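Local coordinates for DUF5624 domain-containing protein (Legionella pneumophila subsp. pneumophila, PDB 4JX2) that is of unknown function, a putative secreted protein of the DUF5624 family that combines alpha helices with a small mixed beta sheet, at residues Thr42-Pro47 with Lys53-Gln58; Val304-Gly309 with Gln315-Tyr320. All blocks are in the same frame, centred on the assembly; numbering follows the deposited sequence.

Interaction 1 (Thr42-Pro47 with Lys53-Gln58)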
loop_
_atom_site.group_PDB
_atom_site.type_symbol
_atom_site.label_atom_id
_atom_site.label_comp_id
_atom_site.label_asym_id
_atom_site.label_seq_id
_atom_site.Cartn_x
_atom_site.Cartn_y
_atom_site.Cartn_z
ATOM N N THR A 42 -21.551 -5.697 15.966
ATOM C CA THR A 42 -20.821 -6.148 14.789
ATOM C C THR A 42 -20.724 -7.686 14.717
ATOM O O THR A 42 -21.457 -8.380 15.399
ATOM C CB THR A 42 -19.439 -5.432 14.760
ATOM O OG1 THR A 42 -18.849 -5.585 13.466
ATOM C CG2 THR A 42 -18.487 -5.872 15.899
ATOM N N GLY A 43 -19.875 -8.177 13.825
ATOM C CA GLY A 43 -19.628 -9.596 13.632
ATOM C C GLY A 43 -20.494 -10.309 12.620
ATOM O O GLY A 43 -20.329 -11.514 12.447
ATOM N N ASP A 44 -21.393 -9.583 11.924
ATOM C CA ASP A 44 -22.351 -10.131 10.957
ATOM C C ASP A 44 -21.715 -10.838 9.760
ATOM O O ASP A 44 -22.384 -11.667 9.142
ATOM C CB ASP A 44 -23.327 -9.053 10.466
ATOM C CG ASP A 44 -22.688 -7.751 10.049
ATOM O OD1 ASP A 44 -22.318 -6.960 10.944
ATOM O OD2 ASP A 44 -22.595 -7.501 8.829
ATOM N N GLU A 45 -20.441 -10.556 9.452
ATOM C CA GLU A 45 -19.709 -11.189 8.343
ATOM C C GLU A 45 -18.818 -12.358 8.829
ATOM O O GLU A 45 -18.376 -13.174 8.015
ATOM C CB GLU A 45 -18.831 -10.149 7.613
ATOM C CG GLU A 45 -19.598 -9.106 6.815
ATOM C CD GLU A 45 -18.910 -7.754 6.742
ATOM O OE1 GLU A 45 -17.833 -7.665 6.107
ATOM O OE2 GLU A 45 -19.442 -6.787 7.332
ATOM N N THR A 46 -18.546 -12.410 10.143
ATOM C CA THR A 46 -17.671 -13.372 10.806
ATOM C C THR A 46 -18.345 -14.730 10.977
ATOM O O THR A 46 -19.501 -14.784 11.396
ATOM C CB THR A 46 -17.246 -12.770 12.172
ATOM O OG1 THR A 46 -16.238 -11.771 11.967
ATOM C CG2 THR A 46 -16.786 -13.798 13.216
ATOM N N PRO A 47 -17.625 -15.851 10.730
ATOM C CA PRO A 47 -18.225 -17.163 11.035
ATOM C C PRO A 47 -18.322 -17.285 12.554
ATOM O O PRO A 47 -17.387 -16.894 13.277
ATOM C CB PRO A 47 -17.262 -18.172 10.398
ATOM C CG PRO A 47 -15.971 -17.460 10.285
ATOM C CD PRO A 47 -16.226 -15.981 10.264
ATOM N N LYS A 53 -29.857 -13.261 13.705
ATOM C CA LYS A 53 -29.647 -11.960 14.318
ATOM C C LYS A 53 -29.522 -10.830 13.325
ATOM O O LYS A 53 -28.882 -10.983 12.282
ATOM C CB LYS A 53 -28.399 -11.936 15.218
ATOM C CG LYS A 53 -28.642 -10.984 16.392
ATOM C CD LYS A 53 -27.429 -10.494 17.074
ATOM C CE LYS A 53 -27.735 -9.162 17.724
ATOM N NZ LYS A 53 -28.630 -9.258 18.896
ATOM N N ILE A 54 -30.096 -9.675 13.692
ATOM C CA ILE A 54 -29.959 -8.423 12.965
ATOM C C ILE A 54 -29.314 -7.460 13.961
ATOM O O ILE A 54 -29.947 -7.062 14.933
ATOM C CB ILE A 54 -31.256 -7.893 12.299
ATOM C CG1 ILE A 54 -31.686 -8.817 11.144
ATOM C CG2 ILE A 54 -31.036 -6.473 11.756
ATOM C CD1 ILE A 54 -32.737 -9.735 11.470
ATOM N N ASN A 55 -28.020 -7.168 13.762
ATOM C CA ASN A 55 -27.278 -6.303 14.668
ATOM C C ASN A 55 -27.500 -4.813 14.307
ATOM O O ASN A 55 -28.214 -4.495 13.340
ATOM C CB ASN A 55 -25.783 -6.691 14.717
ATOM C CG ASN A 55 -24.975 -6.468 13.477
ATOM O OD1 ASN A 55 -25.276 -5.629 12.617
ATOM N ND2 ASN A 55 -23.857 -7.159 13.412
ATOM N N ILE A 56 -26.890 -3.909 15.102
ATOM C CA ILE A 56 -27.068 -2.469 14.945
ATOM C C ILE A 56 -26.477 -1.980 13.572
ATOM O O ILE A 56 -27.143 -1.193 12.880
ATOM C CB ILE A 56 -26.543 -1.735 16.206
ATOM C CG1 ILE A 56 -27.550 -1.961 17.375
ATOM C CG2 ILE A 56 -26.350 -0.246 15.951
ATOM C CD1 ILE A 56 -27.025 -1.813 18.796
ATOM N N SER A 57 -25.304 -2.520 13.147
ATOM C CA SER A 57 -24.690 -2.182 11.850
ATOM C C SER A 57 -25.636 -2.509 10.685
ATOM O O SER A 57 -25.835 -1.664 9.810
ATOM C CB SER A 57 -23.366 -2.911 11.664
ATOM O OG SER A 57 -22.453 -2.563 12.692
ATOM N N GLN A 58 -26.275 -3.694 10.721
ATOM C CA GLN A 58 -27.238 -4.158 9.714
ATOM C C GLN A 58 -28.493 -3.267 9.670
ATOM O O GLN A 58 -28.959 -2.932 8.582
ATOM C CB GLN A 58 -27.624 -5.612 9.971
ATOM C CG GLN A 58 -26.498 -6.573 9.625
ATOM C CD GLN A 58 -26.783 -7.988 10.037
ATOM O OE1 GLN A 58 -27.222 -8.271 11.159
ATOM N NE2 GLN A 58 -26.484 -8.908 9.141
#
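Asp44 meets the capping box that starts helix 56-66: its OD1 takes a hydrogen bond from Asn55 ND2 at 2.9 Å, with an N-H...O angle of 166°. OD1 lies in the plane of the Asn55 amide, whereas ND2 meets OD1 on the anti side, 28° out of the carboxylate plane, and the two flat groups stand nearly perpendicular. Asp44 also turns its CB to the amide of Gln58, 3.4 Å from Gln58 NE2. Behind this first shell the box fixes both amides. Asn55 is the N-cap, its OD1 accepting from Gln58 N at 2.9 Å, while Gln58 OE1 takes the backbone N-H of Asn55 on a lone pair. With CG between its backbone N and carbonyl carbon (chi1 67°), Asn55 spends its oxygen on the helix end and turns its NH2 across to the loop. Further out, Gly43 to Thr46 make a type I turn that carries Asp44, and Tyr49 packs on both Asp44 and Asn55. Tyr125 of the second subunit packs on Ser57, whose OG is hydrogen-bonded to Phe41 O.

Interaction 2 (Val304-Gly309 with Gln315-Tyr320). With 1PE (pentaethylene glycol), chain K; SO4 (sulfate ion), chain E.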
loop_
_atom_site.group_PDB
_atom_site.type_symbol
_atom_site.label_atom_id
_atom_site.label_comp_id
_atom_site.label_asym_id
_atom_site.label_seq_id
_atom_site.Cartn_x
_atom_site.Cartn_y
_atom_site.Cartn_z
ATOM N N VAL A 304 -7.883 -11.441 -7.788
ATOM C CA VAL A 304 -7.992 -11.510 -9.247
ATOM C C VAL A 304 -9.022 -12.653 -9.491
ATOM O O VAL A 304 -8.711 -13.832 -9.328
ATOM C CB VAL A 304 -6.611 -11.725 -9.910
ATOM C CG1 VAL A 304 -6.737 -11.841 -11.419
ATOM C CG2 VAL A 304 -5.652 -10.601 -9.530
ATOM N N LYS A 305 -10.275 -12.284 -9.729
ATOM C CA LYS A 305 -11.383 -13.233 -9.864
ATOM C C LYS A 305 -11.355 -14.051 -11.203
ATOM O O LYS A 305 -10.791 -13.588 -12.205
ATOM C CB LYS A 305 -12.717 -12.493 -9.691
ATOM C CG LYS A 305 -12.998 -12.118 -8.249
ATOM C CD LYS A 305 -13.255 -13.348 -7.425
ATOM C CE LYS A 305 -13.025 -13.116 -5.973
ATOM N NZ LYS A 305 -13.190 -14.386 -5.249
ATOM N N PRO A 306 -11.941 -15.276 -11.226
ATOM C CA PRO A 306 -11.824 -16.127 -12.434
ATOM C C PRO A 306 -12.444 -15.565 -13.702
ATOM O O PRO A 306 -11.820 -15.710 -14.750
ATOM C CB PRO A 306 -12.519 -17.431 -12.036
ATOM C CG PRO A 306 -12.490 -17.444 -10.547
ATOM C CD PRO A 306 -12.596 -16.009 -10.116
ATOM N N SER A 307 -13.641 -14.927 -13.629
ATOM C CA SER A 307 -14.293 -14.385 -14.829
ATOM C C SER A 307 -13.772 -12.975 -15.229
ATOM O O SER A 307 -14.357 -12.335 -16.100
ATOM C CB SER A 307 -15.807 -14.381 -14.675
ATOM O OG SER A 307 -16.259 -13.381 -13.781
ATOM N N LEU A 308 -12.651 -12.524 -14.649
ATOM C CA LEU A 308 -12.043 -11.239 -15.015
ATOM C C LEU A 308 -11.469 -11.361 -16.421
ATOM O O LEU A 308 -10.698 -12.286 -16.687
ATOM C CB LEU A 308 -10.957 -10.835 -14.004
ATOM C CG LEU A 308 -10.360 -9.432 -14.128
ATOM C CD1 LEU A 308 -11.377 -8.354 -13.779
ATOM C CD2 LEU A 308 -9.161 -9.293 -13.237
ATOM N N GLY A 309 -11.914 -10.489 -17.319
ATOM C CA GLY A 309 -11.464 -10.516 -18.705
ATOM C C GLY A 309 -12.449 -11.162 -19.652
ATOM O O GLY A 309 -12.333 -10.975 -20.866
ATOM N N GLN A 315 -22.048 -12.946 -11.593
ATOM C CA GLN A 315 -22.690 -12.086 -10.597
ATOM C C GLN A 315 -21.855 -12.057 -9.304
ATOM O O GLN A 315 -21.661 -10.977 -8.745
ATOM C CB GLN A 315 -24.150 -12.499 -10.338
ATOM C CG GLN A 315 -24.998 -11.400 -9.663
ATOM C CD GLN A 315 -25.261 -10.181 -10.530
ATOM O OE1 GLN A 315 -25.937 -10.252 -11.561
ATOM N NE2 GLN A 315 -24.758 -9.024 -10.112
ATOM N N ALA A 316 -21.272 -13.213 -8.909
ATOM C CA ALA A 316 -20.388 -13.335 -7.743
ATOM C C ALA A 316 -19.131 -12.454 -7.893
ATOM O O ALA A 316 -18.788 -11.720 -6.962
ATOM C CB ALA A 316 -19.980 -14.790 -7.537
ATOM N N ASP A 317 -18.461 -12.518 -9.062
ATOM C CA ASP A 317 -17.251 -11.741 -9.336
ATOM C C ASP A 317 -17.574 -10.260 -9.467
ATOM O O ASP A 317 -16.780 -9.439 -9.019
ATOM C CB ASP A 317 -16.542 -12.259 -10.595
ATOM C CG ASP A 317 -15.939 -13.638 -10.429
ATOM O OD1 ASP A 317 -16.008 -14.191 -9.306
ATOM O OD2 ASP A 317 -15.362 -14.154 -11.407
ATOM N N TYR A 318 -18.731 -9.915 -10.060
ATOM C CA TYR A 318 -19.149 -8.524 -10.182
ATOM C C TYR A 318 -19.427 -7.947 -8.776
ATOM O O TYR A 318 -18.888 -6.887 -8.437
ATOM C CB TYR A 318 -20.376 -8.371 -11.108
ATOM C CG TYR A 318 -20.884 -6.944 -11.217
ATOM C CD1 TYR A 318 -20.290 -6.034 -12.090
ATOM C CD2 TYR A 318 -21.956 -6.504 -10.446
ATOM C CE1 TYR A 318 -20.751 -4.719 -12.192
ATOM C CE2 TYR A 318 -22.421 -5.190 -10.532
ATOM C CZ TYR A 318 -21.818 -4.300 -11.408
ATOM O OH TYR A 318 -22.278 -3.003 -11.494
ATOM N N ASN A 319 -20.228 -8.668 -7.953
ATOM C CA ASN A 319 -20.561 -8.236 -6.593
ATOM C C ASN A 319 -19.288 -8.089 -5.762
ATOM O O ASN A 319 -19.217 -7.209 -4.900
ATOM C CB ASN A 319 -21.568 -9.198 -5.918
ATOM C CG ASN A 319 -22.945 -9.218 -6.569
ATOM O OD1 ASN A 319 -23.327 -8.329 -7.345
ATOM N ND2 ASN A 319 -23.725 -10.248 -6.285
ATOM N N TYR A 320 -18.263 -8.913 -6.066
ATOM C CA TYR A 320 -16.988 -8.853 -5.372
ATOM C C TYR A 320 -16.305 -7.494 -5.600
ATOM O O TYR A 320 -15.986 -6.816 -4.634
ATOM C CB TYR A 320 -16.050 -10.020 -5.766
ATOM C CG TYR A 320 -14.688 -9.893 -5.124
ATOM C CD1 TYR A 320 -14.520 -10.086 -3.751
ATOM C CD2 TYR A 320 -13.586 -9.471 -5.862
ATOM C CE1 TYR A 320 -13.279 -9.905 -3.142
ATOM C CE2 TYR A 320 -12.336 -9.303 -5.265
ATOM C CZ TYR A 320 -12.189 -9.516 -3.905
ATOM O OH TYR A 320 -10.970 -9.304 -3.315
HETATM O OH2 1PE K . -16.006 -15.525 -6.280
HETATM C C12 1PE K . -16.801 -15.187 -5.134
HETATM C C22 1PE K . -16.322 -13.866 -4.529
HETATM O OH3 1PE K . -16.229 -13.883 -3.094
HETATM C C13 1PE K . -13.961 -13.414 -2.196
HETATM C C23 1PE K . -15.031 -14.453 -2.539
HETATM O OH4 1PE K . -12.755 -14.116 -1.884
HETATM C C14 1PE K . -10.609 -14.669 -2.895
HETATM C C24 1PE K . -11.560 -13.558 -2.431
HETATM O OH5 1PE K . -11.059 -15.248 -4.128
HETATM C C15 1PE K . -10.489 -16.741 -6.010
HETATM C C25 1PE K . -10.033 -15.619 -5.063
HETATM O OH6 1PE K . -11.915 -16.840 -6.170
HETATM C C16 1PE K . -13.830 -17.610 -4.823
HETATM C C26 1PE K . -12.490 -17.966 -5.486
HETATM O OH7 1PE K . -13.783 -17.708 -3.385
HETATM S S SO4 E . -23.645 -15.937 -13.297
HETATM O O1 SO4 E . -25.087 -16.200 -13.284
HETATM O O2 SO4 E . -23.186 -15.706 -11.919
HETATM O O3 SO4 E . -22.926 -17.077 -13.881
HETATM O O4 SO4 E . -23.385 -14.754 -14.114
#
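Ser307 grips Asp317 twice, and this is the tight half of a contact that pins a type I turn, Lys305 to Leu308, against the first turns of helix 315-339. Both donors converge on one oxygen: Ser307 N reaches Asp317 OD2 at 2.9 Å, nearly in line with the C-O bond, and Ser307 OG gives its proton to the same OD2 at 2.7 Å from the anti side, tilted out of the carboxylate plane. The hydroxyl gets there because chi1 of 73° places OG between the backbone N and carbonyl carbon; it is also hydrogen-bonded to Thr314 N. Pro306 CD rests 3.6 Å from Asp317 OD2.

The other half is looser and lies at the surface. Lys305 bends at chi2 (-68°), passing CD beside Asp317 OD1 and laying CE over one face of the Tyr320 ring, 3.7 Å from its centroid. Lys305 NZ lies 4.8 Å from the centroid of the Tyr320 ring, over the same face, a cation-pi contact, while a pentaethylene glycol, probably from the crystallisation liquor, curls round the ammonium, four of its oxygens accepting from NZ, the bond to OH4 weak. Tyr320 OH is tied to Ala303 N. Lys305 NZ stays 4.9 Å from Asp317 OD1, so the opposite charges are near but not paired: the carboxylate is held through neutral donors, and the ammonium probably finds its stabilisation in the ring and the glycol.

Overall arrangement
Both interactions join a loop to the start of the helix that follows, at the N-cap and first turn in interaction 1 and within the first turns in interaction 2. In each an aspartate is central, carried by the loop in the former and by the helix in the latter. Interaction 1 is partly buried, far out from the chain centre, with the second subunit packed against it; its chemistry is amide and carboxylate at a capped helix start. Interaction 2 is a surface contact that no other protein chain touches, beside strand 79-84 of the mixed sheet, and it adds aliphatic and aromatic packing to its polar bonds. The centres of interactions 1 and 2 are about 25 Å apart.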